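Local structure of aldose-aldose oxidoreductase (Caulobacter crescentus, 5A04) at residues N83-H86 with R87-E91. The protein probably oxidises one aldose while reducing another by way of a bound NADP(H) cofactor, with glucose as a ligand of the sugar site. Numbering follows the deposited sequence.
With NDP (NADPH dihydro-nicotinamide-adenine-dinucleotide phosphate), chain G.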
# COMPACT_ATOMS: atom_id res chain seq x y z
N ASN A 83 3.39 27.31 0.88
CA ASN A 83 4.44 26.70 1.68
C ASN A 83 5.70 27.54 1.76
O ASN A 83 6.29 27.66 2.82
CB ASN A 83 4.78 25.31 1.12
CG ASN A 83 3.57 24.41 1.05
OD1 ASN A 83 2.61 24.60 1.80
ND2 ASN A 83 3.62 23.40 0.18
N SER A 84 6.10 28.13 0.64
CA SER A 84 7.34 28.92 0.64
C SER A 84 7.26 30.19 1.50
O SER A 84 8.29 30.80 1.80
CB SER A 84 7.72 29.30 -0.79
OG SER A 84 7.97 28.12 -1.55
N LEU A 85 6.05 30.61 1.88
CA LEU A 85 5.88 31.79 2.72
C LEU A 85 5.81 31.47 4.22
O LEU A 85 5.79 32.39 5.06
CB LEU A 85 4.63 32.56 2.30
CG LEU A 85 4.61 33.02 0.84
CD1 LEU A 85 3.44 33.95 0.59
CD2 LEU A 85 5.89 33.70 0.50
N HIS A 86 5.77 30.18 4.57
CA HIS A 86 5.68 29.80 5.98
C HIS A 86 6.85 30.36 6.78
O HIS A 86 6.66 30.90 7.87
CB HIS A 86 5.64 28.28 6.14
CG HIS A 86 4.37 27.66 5.64
ND1 HIS A 86 4.15 26.30 5.65
CD2 HIS A 86 3.25 28.22 5.12
CE1 HIS A 86 2.95 26.05 5.17
NE2 HIS A 86 2.38 27.19 4.83
N ARG A 87 8.06 30.23 6.25
CA ARG A 87 9.21 30.67 7.01
C ARG A 87 9.22 32.19 7.27
O ARG A 87 9.33 32.59 8.42
CB ARG A 87 10.52 30.25 6.33
CG ARG A 87 11.74 30.93 6.99
CD ARG A 87 13.09 30.47 6.42
NE ARG A 87 14.16 31.29 6.99
CZ ARG A 87 15.46 31.12 6.73
NH1 ARG A 87 15.85 30.15 5.92
NH2 ARG A 87 16.36 31.92 7.30
N PRO A 88 9.08 33.04 6.23
CA PRO A 88 9.18 34.46 6.57
C PRO A 88 8.05 34.97 7.46
O PRO A 88 8.30 35.79 8.33
CB PRO A 88 9.17 35.16 5.20
CG PRO A 88 8.63 34.14 4.23
CD PRO A 88 9.07 32.82 4.77
N PHE A 89 6.83 34.48 7.29
CA PHE A 89 5.77 34.98 8.17
C PHE A 89 5.90 34.43 9.59
O PHE A 89 5.55 35.12 10.54
CB PHE A 89 4.39 34.65 7.59
CG PHE A 89 3.98 35.56 6.47
CD1 PHE A 89 3.76 36.91 6.71
CD2 PHE A 89 3.80 35.07 5.19
CE1 PHE A 89 3.37 37.77 5.69
CE2 PHE A 89 3.42 35.92 4.15
CZ PHE A 89 3.20 37.27 4.41
N THR A 90 6.41 33.21 9.74
CA THR A 90 6.67 32.67 11.06
C THR A 90 7.73 33.50 11.78
O THR A 90 7.56 33.85 12.95
CB THR A 90 7.10 31.19 10.98
OG1 THR A 90 5.97 30.41 10.55
CG2 THR A 90 7.57 30.69 12.33
N GLU A 91 8.81 33.83 11.08
CA GLU A 91 9.88 34.63 11.68
C GLU A 91 9.38 36.02 12.09
O GLU A 91 9.69 36.50 13.18
CB GLU A 91 11.06 34.74 10.71
CG GLU A 91 11.77 33.42 10.51
CD GLU A 91 12.77 33.44 9.35
OE1 GLU A 91 12.62 34.26 8.41
OE2 GLU A 91 13.69 32.62 9.37
PA NDP G . -5.22 29.03 -0.82
O1A NDP G . -4.54 29.30 -2.11
O2A NDP G . -6.67 28.64 -0.83
O5B NDP G . -5.07 30.33 0.19
C5B NDP G . -3.73 30.73 0.22
C4B NDP G . -3.76 32.17 0.76
O4B NDP G . -2.45 32.59 1.13
C3B NDP G . -4.25 33.13 -0.35
O3B NDP G . -5.64 33.21 -0.36
C2B NDP G . -3.71 34.46 0.17
O2B NDP G . -4.44 34.96 1.13
C1B NDP G . -2.37 33.98 0.87
N9A NDP G . -1.18 34.27 0.06
C8A NDP G . -0.11 35.08 0.41
N7A NDP G . 0.82 35.17 -0.56
C5A NDP G . 0.32 34.38 -1.60
C6A NDP G . 0.82 34.07 -2.87
N6A NDP G . 2.03 34.59 -3.29
N1A NDP G . 0.14 33.26 -3.73
C2A NDP G . -1.07 32.77 -3.24
N3A NDP G . -1.66 32.98 -2.06
C4A NDP G . -0.94 33.81 -1.23
O3 NDP G . -4.28 27.80 -0.22
PN NDP G . -4.95 26.88 0.94
O1N NDP G . -5.58 27.66 2.03
O2N NDP G . -5.49 25.57 0.42
O5D NDP G . -3.47 26.28 1.67
C5D NDP G . -2.74 27.27 2.35
C4D NDP G . -1.83 26.54 3.37
O4D NDP G . -2.67 25.69 4.21
C3D NDP G . -0.82 25.57 2.67
O3D NDP G . 0.42 25.53 3.41
C2D NDP G . -1.50 24.21 2.76
O2D NDP G . -0.57 23.15 2.85
C1D NDP G . -2.22 24.36 4.15
N1N NDP G . -3.42 23.52 4.18
C2N NDP G . -3.62 22.63 5.23
C3N NDP G . -4.76 21.88 5.26
C7N NDP G . -4.96 20.94 6.36
O7N NDP G . -5.89 20.11 6.36
N7N NDP G . -4.10 20.97 7.45
C4N NDP G . -5.81 21.97 4.21
C5N NDP G . -5.49 22.91 3.13
C6N NDP G . -4.37 23.63 3.14
P2B NDP G . -4.71 36.67 1.14
O1X NDP G . -3.28 37.16 1.08
O2X NDP G . -5.51 36.79 -0.12
O3X NDP G . -5.44 36.87 2.46
O HOH W 1 8.59 28.37 4.18
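In the NADPH pocket, the turn 83-86 runs straight into helix 86-95, and the junction is made by Leu85 and His86 giving their carbonyls to Phe89 and Thr90. Leu85 O takes the amide of Phe89 (N to O 3.2 Å) in a nearly straight bond of 168°, while Pro88, which has no N-H to offer, lays its CD 3.3 Å from that same Leu85 O. One residue on, His86 O is gripped twice: Thr90 N reaches it at 3.0 Å and Thr90 OG1 donates at 2.8 Å from the opposite face of the carbonyl plane. The hydroxyl gets there because OG1 is turned back beside the backbone N (chi1 -69°). Phe89 CD2 comes to 3.9 Å from Leu85 CB, an apolar contact, and its ring also meets Tyr62; an alanine in place of Phe89 would probably open a gap beside Leu85 and leave that side chain freer to shift against the adenine. This is the loop after strand 76-79 of the Rossmann fold, where the dinucleotide is held. Leu85 CD1 lies 3.1 Å from N7A of the adenine, and the His86 ring presents its edge to O3D of the nicotinamide ribose, NE2 making a weak bond while its stronger partner is Thr81 O. Asn83 OD1 lies 2.9 Å from NDP O3D as well, and Asn83 CA sits 3.7 Å above the centre of the imidazole. A water links Asn83 O to Arg87 N, and the extended Arg87 sends NE to Glu91 OE2 from above the carboxylate plane, with NH1 on Asp112.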